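Local coordinates for cytoplasmic export protein 1 (Saccharomyces cerevisiae, PDB 3VWA) that takes part in nuclear tRNA export, binding tRNA and possibly passing aminoacylated tRNAs from the export receptors at the nuclear pore to the translation machinery, at residues A[428-441]-A[465-479]. Numbering follows the deposited sequence.
Sequences QVDSDVEIRTWTVI and FTKSLKDPQVKPRLA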
loop_
_atom_site.group_PDB
_atom_site.type_symbol
_atom_site.label_atom_id
_atom_site.label_comp_id
_atom_site.label_asym_id
_atom_site.label_seq_id
_atom_site.Cartn_x
_atom_site.Cartn_y
_atom_site.Cartn_z
ATOM N N GLN A 428 -29.391 -11.058 21.593
ATOM C CA GLN A 428 -30.643 -11.633 21.184
ATOM C C GLN A 428 -31.855 -11.023 21.945
ATOM O O GLN A 428 -33.020 -11.151 21.512
ATOM C CB GLN A 428 -30.569 -13.167 21.314
ATOM C CG GLN A 428 -31.779 -13.891 20.752
ATOM C CD GLN A 428 -31.562 -15.382 20.497
ATOM O OE1 GLN A 428 -30.747 -16.059 21.163
ATOM N NE2 GLN A 428 -32.314 -15.910 19.529
ATOM N N VAL A 429 -31.588 -10.354 23.063
ATOM C CA VAL A 429 -32.676 -9.687 23.811
ATOM C C VAL A 429 -32.509 -8.137 23.744
ATOM O O VAL A 429 -33.073 -7.359 24.541
ATOM C CB VAL A 429 -32.796 -10.267 25.259
ATOM C CG1 VAL A 429 -31.491 -10.135 26.028
ATOM C CG2 VAL A 429 -33.909 -9.583 26.039
ATOM N N ASP A 430 -31.720 -7.698 22.768
ATOM C CA ASP A 430 -31.359 -6.301 22.645
ATOM C C ASP A 430 -32.609 -5.499 22.432
ATOM O O ASP A 430 -33.538 -5.961 21.750
ATOM C CB ASP A 430 -30.416 -6.120 21.440
ATOM C CG ASP A 430 -29.651 -4.797 21.471
ATOM O OD1 ASP A 430 -28.481 -4.801 21.876
ATOM O OD2 ASP A 430 -30.225 -3.757 21.061
ATOM N N SER A 431 -32.611 -4.265 22.947
ATOM C CA SER A 431 -33.701 -3.347 22.705
ATOM C C SER A 431 -33.994 -3.059 21.221
ATOM O O SER A 431 -35.131 -2.808 20.877
ATOM C CB SER A 431 -33.473 -2.040 23.476
ATOM O OG SER A 431 -32.224 -1.482 23.131
ATOM N N ASP A 432 -32.994 -3.126 20.342
ATOM C CA ASP A 432 -33.209 -2.956 18.908
ATOM C C ASP A 432 -33.614 -4.276 18.184
ATOM O O ASP A 432 -32.950 -5.318 18.322
ATOM C CB ASP A 432 -31.943 -2.330 18.291
ATOM C CG ASP A 432 -32.145 -1.884 16.862
ATOM O OD1 ASP A 432 -32.372 -0.682 16.636
ATOM O OD2 ASP A 432 -32.042 -2.730 15.954
ATOM N N VAL A 433 -34.705 -4.218 17.411
ATOM C CA VAL A 433 -35.237 -5.378 16.701
ATOM C C VAL A 433 -34.255 -5.852 15.633
ATOM O O VAL A 433 -34.109 -7.067 15.366
ATOM C CB VAL A 433 -36.646 -5.104 16.095
ATOM C CG1 VAL A 433 -36.581 -4.035 15.001
ATOM C CG2 VAL A 433 -37.270 -6.384 15.530
ATOM N N GLU A 434 -33.566 -4.892 15.029
ATOM C CA GLU A 434 -32.620 -5.208 13.978
ATOM C C GLU A 434 -31.446 -6.114 14.523
ATOM O O GLU A 434 -31.059 -7.107 13.897
ATOM C CB GLU A 434 -32.206 -3.922 13.284
ATOM C CG GLU A 434 -31.562 -4.083 11.915
ATOM C CD GLU A 434 -32.491 -4.693 10.871
ATOM O OE1 GLU A 434 -33.735 -4.550 11.006
ATOM O OE2 GLU A 434 -31.978 -5.313 9.911
ATOM N N ILE A 435 -30.995 -5.814 15.727
ATOM C CA ILE A 435 -29.936 -6.524 16.388
ATOM C C ILE A 435 -30.414 -7.884 16.793
ATOM O O ILE A 435 -29.680 -8.859 16.619
ATOM C CB ILE A 435 -29.394 -5.735 17.619
ATOM C CG1 ILE A 435 -28.692 -4.460 17.148
ATOM C CG2 ILE A 435 -28.420 -6.593 18.451
ATOM C CD1 ILE A 435 -28.165 -3.558 18.276
ATOM N N ARG A 436 -31.634 -7.966 17.338
ATOM C CA ARG A 436 -32.271 -9.282 17.594
ATOM C C ARG A 436 -32.382 -10.197 16.382
ATOM O O ARG A 436 -32.066 -11.402 16.491
ATOM C CB ARG A 436 -33.612 -9.176 18.352
ATOM C CG ARG A 436 -33.448 -8.344 19.670
ATOM C CD ARG A 436 -34.538 -8.564 20.682
ATOM N NE ARG A 436 -35.885 -8.363 20.109
ATOM C CZ ARG A 436 -36.496 -7.189 19.934
ATOM N NH1 ARG A 436 -37.730 -7.186 19.422
ATOM N NH2 ARG A 436 -35.902 -6.034 20.278
ATOM N N THR A 437 -32.827 -9.631 15.258
ATOM C CA THR A 437 -32.979 -10.328 13.974
ATOM C C THR A 437 -31.603 -10.863 13.526
ATOM O O THR A 437 -31.449 -12.073 13.242
ATOM C CB THR A 437 -33.614 -9.383 12.909
ATOM O OG1 THR A 437 -34.853 -8.849 13.417
ATOM C CG2 THR A 437 -33.919 -10.101 11.564
ATOM N N TRP A 438 -30.597 -9.989 13.505
ATOM C CA TRP A 438 -29.273 -10.361 13.017
ATOM C C TRP A 438 -28.568 -11.332 13.960
ATOM O O TRP A 438 -27.814 -12.190 13.490
ATOM C CB TRP A 438 -28.393 -9.141 12.728
ATOM C CG TRP A 438 -28.587 -8.618 11.336
ATOM C CD1 TRP A 438 -29.443 -7.605 10.928
ATOM C CD2 TRP A 438 -27.997 -9.130 10.111
ATOM N NE1 TRP A 438 -29.396 -7.432 9.569
ATOM C CE2 TRP A 438 -28.569 -8.330 9.014
ATOM C CE3 TRP A 438 -27.118 -10.165 9.805
ATOM C CZ2 TRP A 438 -28.215 -8.540 7.695
ATOM C CZ3 TRP A 438 -26.782 -10.374 8.461
ATOM C CH2 TRP A 438 -27.321 -9.588 7.436
ATOM N N THR A 439 -28.791 -11.214 15.271
ATOM C CA THR A 439 -28.147 -12.141 16.193
ATOM C C THR A 439 -28.407 -13.612 15.877
ATOM O O THR A 439 -27.488 -14.434 15.938
ATOM C CB THR A 439 -28.547 -11.894 17.675
ATOM O OG1 THR A 439 -28.159 -10.565 18.046
ATOM C CG2 THR A 439 -27.823 -12.910 18.617
ATOM N N VAL A 440 -29.653 -13.944 15.551
ATOM C CA VAL A 440 -29.966 -15.343 15.255
ATOM C C VAL A 440 -29.307 -15.855 13.930
ATOM O O VAL A 440 -28.923 -17.045 13.816
ATOM C CB VAL A 440 -31.512 -15.648 15.404
ATOM C CG1 VAL A 440 -32.353 -14.992 14.319
ATOM C CG2 VAL A 440 -31.789 -17.140 15.424
ATOM N N ILE A 441 -29.188 -14.946 12.971
ATOM C CA ILE A 441 -28.477 -15.152 11.686
ATOM C C ILE A 441 -27.019 -15.414 12.010
ATOM O O ILE A 441 -26.487 -16.446 11.620
ATOM C CB ILE A 441 -28.640 -13.928 10.742
ATOM C CG1 ILE A 441 -30.122 -13.622 10.520
ATOM C CG2 ILE A 441 -28.004 -14.157 9.378
ATOM C CD1 ILE A 441 -30.871 -14.682 9.722
ATOM N N PHE A 465 -32.984 -20.614 18.367
ATOM C CA PHE A 465 -34.184 -20.518 17.523
ATOM C C PHE A 465 -35.496 -20.449 18.333
ATOM O O PHE A 465 -36.429 -19.733 17.983
ATOM C CB PHE A 465 -34.257 -21.722 16.578
ATOM C CG PHE A 465 -33.190 -21.754 15.513
ATOM C CD1 PHE A 465 -32.798 -20.600 14.842
ATOM C CD2 PHE A 465 -32.620 -22.956 15.138
ATOM C CE1 PHE A 465 -31.827 -20.641 13.833
ATOM C CE2 PHE A 465 -31.679 -22.999 14.131
ATOM C CZ PHE A 465 -31.278 -21.842 13.480
ATOM N N THR A 466 -35.579 -21.218 19.399
ATOM C CA THR A 466 -36.721 -21.176 20.334
ATOM C C THR A 466 -36.908 -19.764 20.922
ATOM O O THR A 466 -38.024 -19.217 20.907
ATOM C CB THR A 466 -36.459 -22.160 21.480
ATOM O OG1 THR A 466 -36.424 -23.498 20.962
ATOM C CG2 THR A 466 -37.511 -22.055 22.597
ATOM N N LYS A 467 -35.801 -19.175 21.397
ATOM C CA LYS A 467 -35.798 -17.781 21.868
ATOM C C LYS A 467 -36.340 -16.779 20.849
ATOM O O LYS A 467 -37.202 -15.976 21.176
ATOM C CB LYS A 467 -34.382 -17.386 22.331
ATOM C CG LYS A 467 -34.250 -16.082 23.105
ATOM C CD LYS A 467 -35.334 -15.853 24.128
ATOM C CE LYS A 467 -34.832 -14.890 25.197
ATOM N NZ LYS A 467 -35.908 -13.948 25.590
ATOM N N SER A 468 -35.869 -16.855 19.616
ATOM C CA SER A 468 -36.235 -15.881 18.587
ATOM C C SER A 468 -37.701 -16.033 18.171
ATOM O O SER A 468 -38.347 -15.058 17.816
ATOM C CB SER A 468 -35.358 -15.987 17.321
ATOM O OG SER A 468 -33.990 -15.944 17.683
ATOM N N LEU A 469 -38.215 -17.239 18.250
ATOM C CA LEU A 469 -39.597 -17.501 17.807
ATOM C C LEU A 469 -40.621 -17.120 18.858
ATOM O O LEU A 469 -41.814 -17.101 18.556
ATOM C CB LEU A 469 -39.766 -18.970 17.400
ATOM C CG LEU A 469 -39.186 -19.305 16.036
ATOM C CD1 LEU A 469 -39.152 -20.834 15.961
ATOM C CD2 LEU A 469 -40.006 -18.739 14.875
ATOM N N LYS A 470 -40.155 -16.798 20.068
ATOM C CA LYS A 470 -40.982 -16.132 21.064
ATOM C C LYS A 470 -40.876 -14.615 20.949
ATOM O O LYS A 470 -41.412 -13.921 21.804
ATOM C CB LYS A 470 -40.571 -16.453 22.525
ATOM C CG LYS A 470 -39.988 -17.820 22.784
ATOM C CD LYS A 470 -40.545 -18.506 24.023
ATOM C CE LYS A 470 -40.114 -19.983 23.983
ATOM N NZ LYS A 470 -41.241 -20.942 24.093
ATOM N N ASP A 471 -40.177 -14.079 19.953
ATOM C CA ASP A 471 -39.910 -12.635 19.999
ATOM C C ASP A 471 -41.254 -11.908 19.806
ATOM O O ASP A 471 -42.082 -12.379 19.000
ATOM C CB ASP A 471 -38.857 -12.230 18.935
ATOM C CG ASP A 471 -38.410 -10.772 19.035
ATOM O OD1 ASP A 471 -37.321 -10.487 19.611
ATOM O OD2 ASP A 471 -39.119 -9.880 18.514
ATOM N N PRO A 472 -41.473 -10.785 20.531
ATOM C CA PRO A 472 -42.667 -9.927 20.294
ATOM C C PRO A 472 -42.738 -9.375 18.866
ATOM O O PRO A 472 -43.825 -9.217 18.318
ATOM C CB PRO A 472 -42.502 -8.759 21.280
ATOM C CG PRO A 472 -41.105 -8.855 21.842
ATOM C CD PRO A 472 -40.678 -10.312 21.682
ATOM N N GLN A 473 -41.594 -9.095 18.250
ATOM C CA GLN A 473 -41.629 -8.611 16.885
ATOM C C GLN A 473 -41.544 -9.739 15.872
ATOM O O GLN A 473 -40.968 -10.778 16.166
ATOM C CB GLN A 473 -40.534 -7.589 16.698
ATOM C CG GLN A 473 -40.584 -6.541 17.789
ATOM C CD GLN A 473 -41.796 -5.664 17.663
ATOM O OE1 GLN A 473 -42.106 -5.211 16.569
ATOM N NE2 GLN A 473 -42.497 -5.416 18.788
ATOM N N VAL A 474 -42.134 -9.525 14.690
ATOM C CA VAL A 474 -42.206 -10.529 13.633
ATOM C C VAL A 474 -40.846 -10.794 12.978
ATOM O O VAL A 474 -40.551 -11.925 12.582
ATOM C CB VAL A 474 -43.288 -10.165 12.578
ATOM C CG1 VAL A 474 -43.207 -11.009 11.297
ATOM C CG2 VAL A 474 -44.668 -10.338 13.178
ATOM N N LYS A 475 -39.994 -9.783 12.886
ATOM C CA LYS A 475 -38.780 -9.942 12.097
ATOM C C LYS A 475 -37.829 -11.052 12.616
ATOM O O LYS A 475 -37.313 -11.805 11.804
ATOM C CB LYS A 475 -38.049 -8.613 11.889
ATOM C CG LYS A 475 -37.025 -8.655 10.748
ATOM C CD LYS A 475 -36.422 -7.269 10.442
ATOM C CE LYS A 475 -35.558 -7.301 9.180
ATOM N NZ LYS A 475 -35.077 -5.956 8.734
ATOM N N PRO A 476 -37.586 -11.132 13.938
ATOM C CA PRO A 476 -36.692 -12.160 14.507
ATOM C C PRO A 476 -37.271 -13.577 14.458
ATOM O O PRO A 476 -36.516 -14.554 14.385
ATOM C CB PRO A 476 -36.481 -11.697 15.948
ATOM C CG PRO A 476 -36.783 -10.177 15.893
ATOM C CD PRO A 476 -37.948 -10.113 14.949
ATOM N N ARG A 477 -38.598 -13.679 14.429
ATOM C CA ARG A 477 -39.270 -14.961 14.230
ATOM C C ARG A 477 -39.000 -15.454 12.825
ATOM O O ARG A 477 -38.551 -16.604 12.621
ATOM C CB ARG A 477 -40.767 -14.832 14.552
ATOM C CG ARG A 477 -41.007 -14.017 15.826
ATOM C CD ARG A 477 -42.192 -14.505 16.631
ATOM N NE ARG A 477 -43.432 -14.294 15.922
ATOM C CZ ARG A 477 -44.177 -13.191 16.026
ATOM N NH1 ARG A 477 -43.808 -12.209 16.833
ATOM N NH2 ARG A 477 -45.282 -13.069 15.311
ATOM N N LEU A 478 -39.198 -14.574 11.847
ATOM C CA LEU A 478 -38.861 -14.880 10.451
ATOM C C LEU A 478 -37.388 -15.237 10.267
ATOM O O LEU A 478 -37.039 -15.983 9.377
ATOM C CB LEU A 478 -39.183 -13.663 9.593
ATOM C CG LEU A 478 -40.673 -13.285 9.485
ATOM C CD1 LEU A 478 -40.790 -11.962 8.780
ATOM C CD2 LEU A 478 -41.517 -14.332 8.776
ATOM N N ALA A 479 -36.515 -14.641 11.068
ATOM C CA ALA A 479 -35.106 -14.928 10.970
ATOM C C ALA A 479 -34.827 -16.315 11.584
ATOM O O ALA A 479 -33.899 -16.979 11.198
ATOM C CB ALA A 479 -34.273 -13.863 11.704
#
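R436 and D471 form a side-on salt bridge between the two segments. R436 NE gives a nearly straight bond to D471 OD1 (2.6 Å, 170°), and R436 NH1 reaches D471 OD2 at 3.2 Å. Both oxygens use their syn lone pairs, and the guanidinium and carboxylate planes lie only 12° apart. The third nitrogen, R436 NH2, bonds to D430 O at 2.8 Å, while the D430 carboxylate pairs with R397. D471 OD2 also accepts from Q473 N, in an Asx turn. A leucine in place of R436 would probably leave the D471 carboxylate without its cationic mate and D430 O without this donor.

A second salt bridge joins E434 and K475. The lysine chain is extended, with CG anti to the backbone N (chi1 -163°), and runs past T437 to put K475 NZ 3.0 Å from E434 OE1.

Van der Waals packing joins the helices. V433 CG2 meets the ring of P476 and CB of Q473. The hydroxyl T437 OG1 touches the ring carbon P476 CG at 3.4 Å while bonding back to V433 O. V440 is a knob among F465, S468, P476 and A479. Its CG1 presses tightly on A479 CB (3.4 Å), and its CG2 approaches the F465 ring at CD1 (3.7 Å).

In the loop before helix 433-446, the Q428 side chain runs past K467 in the opposite direction. Q428 NE2 and S468 OG each bond to A464 O.

Helix segments 433-441 and 474-479 run nearly parallel, their axes 8.2 Å apart at closest approach. Helix 454-469 lies between them in sequence, and the turn holding D471 leads into helix 474-487. This is consistent with the stacked helix pairs of the HEAT-repeat solenoid in the C-terminal part of the chain.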